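PDB 2E8E: OsmC family peroxiredoxin from Aquifex aeolicus, which probably reduces organic hydroperoxides with a pair of redox-active cysteines, as the characterised OsmC and Ohr proteins do. Local coordinates for residues 59-70 with 83-94. Residues are numbered along the deposited sequence; the frame is centred on the assembly and turned at random.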
# COMPACT_ATOMS: atom_id res chain seq x y z
N GLN A 59 -26.94 -7.03 -7.38
CA GLN A 59 -26.37 -7.16 -8.70
C GLN A 59 -25.75 -8.54 -8.87
O GLN A 59 -25.25 -9.13 -7.91
CB GLN A 59 -25.31 -6.08 -8.93
CG GLN A 59 -25.81 -4.64 -8.76
CD GLN A 59 -27.05 -4.35 -9.59
OE1 GLN A 59 -28.14 -4.18 -9.04
NE2 GLN A 59 -26.89 -4.28 -10.90
N GLU A 60 -25.80 -9.06 -10.09
CA GLU A 60 -25.24 -10.37 -10.39
C GLU A 60 -23.86 -10.13 -10.98
O GLU A 60 -23.73 -9.82 -12.17
CB GLU A 60 -26.14 -11.11 -11.38
CG GLU A 60 -27.52 -11.42 -10.81
CD GLU A 60 -28.49 -11.96 -11.85
OE1 GLU A 60 -28.18 -13.01 -12.46
OE2 GLU A 60 -29.55 -11.34 -12.05
N VAL A 61 -22.84 -10.26 -10.15
CA VAL A 61 -21.47 -10.02 -10.57
C VAL A 61 -20.73 -11.27 -11.02
O VAL A 61 -20.60 -12.24 -10.26
CB VAL A 61 -20.66 -9.35 -9.45
CG1 VAL A 61 -19.22 -9.15 -9.90
CG2 VAL A 61 -21.29 -8.03 -9.07
N LYS A 62 -20.23 -11.24 -12.25
CA LYS A 62 -19.45 -12.35 -12.79
C LYS A 62 -17.99 -12.02 -12.53
O LYS A 62 -17.18 -12.91 -12.25
CB LYS A 62 -19.69 -12.50 -14.29
CG LYS A 62 -18.80 -13.55 -14.94
CD LYS A 62 -18.87 -13.51 -16.46
CE LYS A 62 -20.27 -13.80 -16.97
NZ LYS A 62 -20.28 -13.85 -18.46
N ASP A 63 -17.65 -10.74 -12.62
CA ASP A 63 -16.28 -10.31 -12.40
C ASP A 63 -16.20 -8.81 -12.16
O ASP A 63 -17.10 -8.05 -12.54
CB ASP A 63 -15.42 -10.69 -13.62
CG ASP A 63 -13.92 -10.60 -13.34
OD1 ASP A 63 -13.53 -10.48 -12.16
OD2 ASP A 63 -13.14 -10.66 -14.31
N ILE A 64 -15.14 -8.39 -11.48
CA ILE A 64 -14.91 -6.98 -11.20
C ILE A 64 -13.44 -6.77 -11.52
O ILE A 64 -12.58 -7.46 -10.96
CB ILE A 64 -15.16 -6.63 -9.71
CG1 ILE A 64 -16.64 -6.80 -9.37
CG2 ILE A 64 -14.71 -5.19 -9.43
CD1 ILE A 64 -16.97 -6.58 -7.91
N LYS A 65 -13.16 -5.86 -12.44
CA LYS A 65 -11.79 -5.56 -12.82
C LYS A 65 -11.50 -4.12 -12.45
O LYS A 65 -12.31 -3.23 -12.70
CB LYS A 65 -11.60 -5.76 -14.32
CG LYS A 65 -11.83 -7.19 -14.80
CD LYS A 65 -11.58 -7.31 -16.29
CE LYS A 65 -11.76 -8.75 -16.77
NZ LYS A 65 -11.58 -8.86 -18.25
N ILE A 66 -10.34 -3.88 -11.84
CA ILE A 66 -9.98 -2.53 -11.46
C ILE A 66 -8.60 -2.21 -12.01
O ILE A 66 -7.63 -2.94 -11.78
CB ILE A 66 -9.97 -2.37 -9.92
CG1 ILE A 66 -11.30 -2.86 -9.34
CG2 ILE A 66 -9.77 -0.90 -9.56
CD1 ILE A 66 -11.36 -2.84 -7.82
N PHE A 67 -8.52 -1.11 -12.76
CA PHE A 67 -7.27 -0.70 -13.37
C PHE A 67 -6.79 0.59 -12.74
O PHE A 67 -7.50 1.59 -12.73
CB PHE A 67 -7.49 -0.50 -14.87
CG PHE A 67 -8.02 -1.72 -15.56
CD1 PHE A 67 -7.16 -2.72 -16.00
CD2 PHE A 67 -9.39 -1.90 -15.72
CE1 PHE A 67 -7.66 -3.89 -16.58
CE2 PHE A 67 -9.90 -3.06 -16.30
CZ PHE A 67 -9.03 -4.05 -16.73
N LEU A 68 -5.58 0.57 -12.19
CA LEU A 68 -5.03 1.76 -11.57
C LEU A 68 -3.76 2.20 -12.27
O LEU A 68 -2.89 1.39 -12.58
CB LEU A 68 -4.73 1.52 -10.09
CG LEU A 68 -5.94 1.18 -9.22
CD1 LEU A 68 -6.07 -0.34 -9.08
CD2 LEU A 68 -5.78 1.82 -7.85
N LYS A 69 -3.66 3.50 -12.53
CA LYS A 69 -2.49 4.06 -13.18
C LYS A 69 -2.05 5.27 -12.40
O LYS A 69 -2.83 6.21 -12.18
CB LYS A 69 -2.81 4.47 -14.62
CG LYS A 69 -1.65 5.18 -15.31
CD LYS A 69 -1.98 5.56 -16.74
CE LYS A 69 -2.31 4.34 -17.58
NZ LYS A 69 -2.52 4.69 -19.02
N GLY A 70 -0.79 5.27 -11.96
CA GLY A 70 -0.29 6.39 -11.20
C GLY A 70 0.86 7.07 -11.91
O GLY A 70 1.73 6.40 -12.46
N ILE A 83 -3.61 9.76 -9.88
CA ILE A 83 -3.93 8.34 -9.81
C ILE A 83 -5.26 8.16 -10.52
O ILE A 83 -6.26 8.77 -10.14
CB ILE A 83 -4.10 7.84 -8.35
CG1 ILE A 83 -2.80 8.01 -7.58
CG2 ILE A 83 -4.52 6.36 -8.37
CD1 ILE A 83 -2.86 7.50 -6.15
N GLU A 84 -5.26 7.34 -11.56
CA GLU A 84 -6.47 7.06 -12.32
C GLU A 84 -6.96 5.68 -11.92
O GLU A 84 -6.18 4.73 -11.89
CB GLU A 84 -6.20 7.05 -13.82
CG GLU A 84 -5.84 8.39 -14.42
CD GLU A 84 -5.70 8.31 -15.93
OE1 GLU A 84 -6.69 7.94 -16.59
OE2 GLU A 84 -4.60 8.60 -16.44
N ILE A 85 -8.25 5.58 -11.61
CA ILE A 85 -8.81 4.29 -11.22
C ILE A 85 -10.04 4.05 -12.08
O ILE A 85 -10.95 4.88 -12.13
CB ILE A 85 -9.25 4.26 -9.74
CG1 ILE A 85 -8.09 4.69 -8.83
CG2 ILE A 85 -9.71 2.86 -9.38
CD1 ILE A 85 -8.45 4.73 -7.36
N LYS A 86 -10.05 2.91 -12.76
CA LYS A 86 -11.18 2.54 -13.61
C LYS A 86 -11.77 1.24 -13.11
O LYS A 86 -11.07 0.23 -13.00
CB LYS A 86 -10.72 2.38 -15.06
CG LYS A 86 -11.83 1.99 -16.02
CD LYS A 86 -11.30 1.82 -17.43
CE LYS A 86 -12.40 1.42 -18.39
NZ LYS A 86 -13.50 2.42 -18.41
N TYR A 87 -13.07 1.26 -12.79
CA TYR A 87 -13.77 0.08 -12.30
C TYR A 87 -14.62 -0.50 -13.43
O TYR A 87 -15.38 0.23 -14.06
CB TYR A 87 -14.71 0.45 -11.15
CG TYR A 87 -14.04 1.07 -9.95
CD1 TYR A 87 -13.69 0.29 -8.84
CD2 TYR A 87 -13.78 2.43 -9.90
CE1 TYR A 87 -13.11 0.87 -7.71
CE2 TYR A 87 -13.19 3.02 -8.78
CZ TYR A 87 -12.86 2.23 -7.69
OH TYR A 87 -12.31 2.81 -6.58
N VAL A 88 -14.48 -1.79 -13.67
CA VAL A 88 -15.27 -2.46 -14.70
C VAL A 88 -16.03 -3.61 -14.04
O VAL A 88 -15.42 -4.56 -13.55
CB VAL A 88 -14.38 -3.02 -15.83
CG1 VAL A 88 -15.24 -3.78 -16.84
CG2 VAL A 88 -13.64 -1.89 -16.53
N ALA A 89 -17.36 -3.51 -14.01
CA ALA A 89 -18.17 -4.57 -13.42
C ALA A 89 -18.70 -5.40 -14.58
O ALA A 89 -19.20 -4.86 -15.56
CB ALA A 89 -19.32 -3.98 -12.62
N VAL A 90 -18.57 -6.72 -14.46
CA VAL A 90 -19.01 -7.63 -15.51
C VAL A 90 -20.14 -8.52 -15.00
O VAL A 90 -20.00 -9.15 -13.95
CB VAL A 90 -17.84 -8.54 -15.98
CG1 VAL A 90 -18.30 -9.45 -17.10
CG2 VAL A 90 -16.66 -7.68 -16.41
N GLY A 91 -21.25 -8.56 -15.74
CA GLY A 91 -22.38 -9.38 -15.34
C GLY A 91 -23.68 -8.64 -15.53
O GLY A 91 -23.77 -7.75 -16.37
N LYS A 92 -24.71 -9.02 -14.77
CA LYS A 92 -25.99 -8.33 -14.87
C LYS A 92 -25.90 -7.22 -13.83
O LYS A 92 -26.47 -7.32 -12.74
CB LYS A 92 -27.14 -9.28 -14.53
CG LYS A 92 -27.30 -10.45 -15.50
CD LYS A 92 -28.42 -11.37 -15.04
CE LYS A 92 -28.54 -12.62 -15.90
NZ LYS A 92 -29.00 -12.32 -17.28
N VAL A 93 -25.15 -6.18 -14.17
CA VAL A 93 -24.94 -5.05 -13.27
C VAL A 93 -25.40 -3.76 -13.92
O VAL A 93 -25.01 -3.44 -15.05
CB VAL A 93 -23.43 -4.91 -12.91
CG1 VAL A 93 -23.24 -3.83 -11.86
CG2 VAL A 93 -22.89 -6.25 -12.43
N GLU A 94 -26.23 -3.01 -13.21
CA GLU A 94 -26.73 -1.74 -13.73
C GLU A 94 -25.70 -0.65 -13.45
O GLU A 94 -25.13 -0.59 -12.36
CB GLU A 94 -28.06 -1.41 -13.06
CG GLU A 94 -29.12 -2.48 -13.28
CD GLU A 94 -30.32 -2.30 -12.40
OE1 GLU A 94 -31.07 -1.32 -12.59
OE2 GLU A 94 -30.53 -3.15 -11.51
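Val90 O accepts two backbone N-H groups at once, from Lys62 N at 2.7 Å and from Asp63 N at 3.1 Å. The first donor lies in the carbonyl plane, while the second is tilted from it by 27°. Two consecutive residues facing one in this way make a classic beta bulge, which shifts the register by one as the chain turns a corner. Beside it Gly91 adopts backbone angles (phi 137°, psi -155°) that a side chain would hardly tolerate, and its CA sits 3.5 Å from Glu60 O. Beyond the bulge the strands pair again through Glu60 and Lys92, whose side chains run side by side.

From Asp63 to Gly70 the pairing is regular antiparallel, the two strands forming a beta hairpin in the alpha+beta OsmC fold. Strand 121-130 joins the sheet beyond 83-90, and a strand of the second subunit continues it beyond 65-70.

One face is apolar and packs toward helices 34-56 and 95-109. There Ile66 CG2 meets Ile85 CG2 at 3.8 Å, between side chains that run side by side. Ile66 CG1 and CD1 lie alongside the Tyr87 ring at CD1, and the Tyr87 hydroxyl is hydrogen-bonded to Ser46. Leu68 CD2 rests on Ile85 CG1, also at 3.8 Å. On the other face Val88 CG2 abuts the edge of the Phe67 ring, in its plane, 3.9 Å from CE2. Charged residues share this face: Lys86 forms a salt bridge with Glu127, and Glu84, whose OE2 lies 4.0 Å from Lys69 CD, forms one with Lys71.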